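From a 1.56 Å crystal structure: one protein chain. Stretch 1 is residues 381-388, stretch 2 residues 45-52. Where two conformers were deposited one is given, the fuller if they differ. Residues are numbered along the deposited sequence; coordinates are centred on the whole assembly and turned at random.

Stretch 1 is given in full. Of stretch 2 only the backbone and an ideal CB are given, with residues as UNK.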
# COMPACT_ATOMS: atom_id res chain seq x y z
N THR A 381 3.98 3.99 5.60
CA THR A 381 4.23 5.18 6.42
C THR A 381 3.08 5.37 7.39
O THR A 381 3.26 5.61 8.59
CB THR A 381 4.38 6.42 5.52
OG1 THR A 381 5.51 6.24 4.64
CG2 THR A 381 4.58 7.68 6.30
N LEU A 382 1.86 5.20 6.89
CA LEU A 382 0.69 5.38 7.76
C LEU A 382 0.58 4.22 8.75
O LEU A 382 0.35 4.42 9.96
CB LEU A 382 -0.58 5.44 6.94
CG LEU A 382 -1.87 5.62 7.78
CD1 LEU A 382 -1.90 6.99 8.36
CD2 LEU A 382 -3.11 5.34 6.96
N LEU A 383 0.71 3.00 8.26
CA LEU A 383 0.46 1.84 9.11
C LEU A 383 1.53 1.66 10.17
O LEU A 383 1.25 1.12 11.26
CB LEU A 383 0.31 0.57 8.27
CG LEU A 383 -0.88 0.59 7.31
CD1 LEU A 383 -0.92 -0.72 6.59
CD2 LEU A 383 -2.17 0.80 8.04
N ALA A 384 2.74 2.16 9.91
CA ALA A 384 3.81 2.16 10.92
C ALA A 384 3.57 3.18 12.01
O ALA A 384 4.28 3.15 13.03
CB ALA A 384 5.15 2.44 10.24
N GLY A 385 2.62 4.11 11.84
CA GLY A 385 2.39 5.16 12.84
C GLY A 385 3.43 6.26 12.75
O GLY A 385 3.92 6.74 13.77
N THR A 386 3.80 6.66 11.55
CA THR A 386 4.85 7.66 11.40
C THR A 386 4.32 9.02 11.89
O THR A 386 3.25 9.46 11.48
CB THR A 386 5.34 7.72 9.94
OG1 THR A 386 5.74 6.42 9.53
CG2 THR A 386 6.51 8.66 9.75
N ASN A 387 5.11 9.75 12.68
CA ASN A 387 4.68 11.03 13.21
C ASN A 387 4.94 12.19 12.26
O ASN A 387 4.13 13.10 12.17
CB ASN A 387 5.37 11.32 14.55
CG ASN A 387 5.00 10.33 15.63
OD1 ASN A 387 5.87 9.66 16.18
ND2 ASN A 387 3.73 10.23 15.94
N PHE A 388 6.07 12.19 11.56
CA PHE A 388 6.43 13.27 10.68
C PHE A 388 6.87 12.67 9.36
O PHE A 388 7.76 11.83 9.35
CB PHE A 388 7.53 14.14 11.28
CG PHE A 388 8.01 15.19 10.37
CD1 PHE A 388 7.12 16.12 9.85
CD2 PHE A 388 9.36 15.27 10.00
CE1 PHE A 388 7.55 17.10 8.99
CE2 PHE A 388 9.79 16.25 9.10
CZ PHE A 388 8.88 17.16 8.60
N UNK A 45 -4.98 12.39 13.63
CA UNK A 45 -4.92 11.69 14.91
C UNK A 45 -5.34 10.26 14.60
O UNK A 45 -6.52 10.00 14.37
CB UNK A 45 -5.81 12.34 15.97
N UNK A 46 -4.38 9.34 14.59
CA UNK A 46 -4.67 7.95 14.22
C UNK A 46 -5.51 7.23 15.24
O UNK A 46 -5.20 7.29 16.43
CB UNK A 46 -3.37 7.18 14.01
N UNK A 47 -6.60 6.61 14.76
CA UNK A 47 -7.47 5.77 15.60
C UNK A 47 -7.16 4.31 15.31
O UNK A 47 -7.61 3.43 16.04
CB UNK A 47 -8.95 6.07 15.35
N UNK A 48 -6.42 4.05 14.24
CA UNK A 48 -6.01 2.73 13.84
C UNK A 48 -4.71 2.37 14.55
O UNK A 48 -4.01 3.25 15.08
CB UNK A 48 -5.85 2.65 12.32
N UNK A 49 -4.40 1.07 14.56
CA UNK A 49 -3.24 0.45 15.20
C UNK A 49 -1.98 0.57 14.39
O UNK A 49 -2.05 0.70 13.14
CB UNK A 49 -3.52 -1.03 15.47
N UNK A 50 -0.82 0.49 15.06
CA UNK A 50 0.48 0.40 14.38
C UNK A 50 0.77 -1.04 13.97
O UNK A 50 0.52 -1.99 14.72
CB UNK A 50 1.60 0.93 15.28
N UNK A 51 1.23 -1.23 12.73
CA UNK A 51 1.61 -2.54 12.25
C UNK A 51 3.05 -2.84 12.63
O UNK A 51 3.95 -1.99 12.35
CB UNK A 51 1.42 -2.64 10.73
N UNK A 52 3.27 -4.00 13.21
CA UNK A 52 4.57 -4.45 13.75
C UNK A 52 5.13 -5.60 12.95
O UNK A 52 4.38 -6.49 12.58
CB UNK A 52 4.43 -4.87 15.22

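Position 45 lies far from stretch 1, and its ideal CB has nothing of that stretch within 5.5 Å. Stretch 1 sets no requirement, so almost any side chain would fit. The deposited residue is Gln45, which makes no contact.

At position 46 CA-to-CB points toward stretch 1, but the ideal CB is still more than 5.5 Å from it. A short side chain would fall short. A long one could run past the side chain of Leu382 to the carbonyl oxygens of the turn at Gly385 and Thr386. Lysine or arginine would suit the oxygens; methionine could only pack along Leu382, and glutamine would end short. The residue is Arg46. Its CD lies 3.9 Å from Leu382 O. Its guanidinium sets one face over Gly385 O, with Arg46 NH1 3.3 Å from Gly385 O, but the angle is too poor for a hydrogen bond. Asn387 ND2 sits at the edge of the group, 3.5 Å from Arg46 NH1; both are donors. NH1 finds its hydrogen bond elsewhere in the structure.

Position 47 is out of reach, and stretch 1 leaves it free. It is Arg47.

Position 48 points toward the leucine methyls of the helix. A branched or long apolar side chain is expected: isoleucine, leucine, methionine, perhaps valine. Ile48 is deposited, with chi1 p and chi2 t. Its CD1 reaches Leu382 CD2 at 4.1 Å and Leu383 CD2 at 4.2 Å, so one methyl touches both leucines.

Position 49 points away, so its side chain is little constrained. It is Arg49. Its backbone matters more: water 1 lies between the stretches, 2.9 Å from Arg49 O and 2.8 Å from Leu382 O, within hydrogen-bonding distance of both.

At position 50 CA-to-CB points sideways. The ideal CB is 4.0 Å from Leu383 O and 4.1 Å from Ala384 O. Small or polar residues would suit, as would a longer chain that turns outward. Glu50 takes the last course: its CG is 4.3 Å from Gly385 CA, and its end leads away. Glu50 CA also makes a CA-H...O contact with Leu383 O, at 3.3 Å.

Position 51 is fixed first by its backbone, whatever the side chain, unless proline removes the donor. Its N donates to Leu383 O at 2.8 Å and 168°, a nearly straight hydrogen bond. CB points sideways beside Leu383, so apolar or aromatic residues suit. Tyr51 packs its CB 4.2 Å from Leu383 CB; the ring leads away and its hydroxyl bonds elsewhere.

Position 52 points away and many residues would do. Glu52 makes no contact.

Stretch 2 45-52: QRRIREYE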
# COMPACT_ATOMS: atom_id res chain seq x y z
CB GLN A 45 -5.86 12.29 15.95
CG GLN A 45 -5.39 13.65 16.35
CD GLN A 45 -6.28 14.30 17.37
OE1 GLN A 45 -6.72 13.66 18.35
NE2 GLN A 45 -6.54 15.59 17.20
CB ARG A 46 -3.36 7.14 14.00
CG ARG A 46 -2.68 7.44 12.67
CD ARG A 46 -1.32 6.76 12.59
NE ARG A 46 -0.29 7.57 13.27
CZ ARG A 46 0.26 7.32 14.46
NH1 ARG A 46 1.15 8.17 14.91
NH2 ARG A 46 -0.04 6.25 15.19
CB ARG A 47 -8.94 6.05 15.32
CG ARG A 47 -9.38 7.50 15.42
CD ARG A 47 -9.01 8.12 16.75
NE ARG A 47 -9.59 9.45 16.86
CZ ARG A 47 -9.06 10.43 17.59
NH1 ARG A 47 -9.64 11.61 17.63
NH2 ARG A 47 -7.94 10.21 18.27
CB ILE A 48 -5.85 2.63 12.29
CG1 ILE A 48 -4.86 3.65 11.76
CG2 ILE A 48 -7.20 2.86 11.62
CD1 ILE A 48 -4.57 3.42 10.28
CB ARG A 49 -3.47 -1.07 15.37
CG ARG A 49 -4.55 -1.41 16.34
CD ARG A 49 -4.77 -2.90 16.38
NE ARG A 49 -6.17 -3.12 16.64
CZ ARG A 49 -6.67 -4.24 17.11
NH1 ARG A 49 -5.86 -5.25 17.39
NH2 ARG A 49 -7.96 -4.34 17.30
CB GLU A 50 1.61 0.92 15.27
CG GLU A 50 1.33 2.31 15.85
CD GLU A 50 0.69 2.27 17.25
OE1 GLU A 50 -0.06 1.31 17.62
OE2 GLU A 50 0.95 3.23 18.02
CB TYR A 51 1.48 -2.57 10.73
CG TYR A 51 1.72 -3.96 10.20
CD1 TYR A 51 0.79 -4.97 10.42
CD2 TYR A 51 2.83 -4.27 9.44
CE1 TYR A 51 0.99 -6.24 9.97
CE2 TYR A 51 3.04 -5.55 8.95
CZ TYR A 51 2.11 -6.54 9.19
OH TYR A 51 2.26 -7.81 8.74
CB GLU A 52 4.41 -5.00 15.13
CG GLU A 52 3.65 -4.12 16.06
CD GLU A 52 3.71 -4.62 17.49
OE1 GLU A 52 3.72 -5.86 17.79
OE2 GLU A 52 3.72 -3.76 18.33
O HOH W 1 -1.10 3.18 11.99
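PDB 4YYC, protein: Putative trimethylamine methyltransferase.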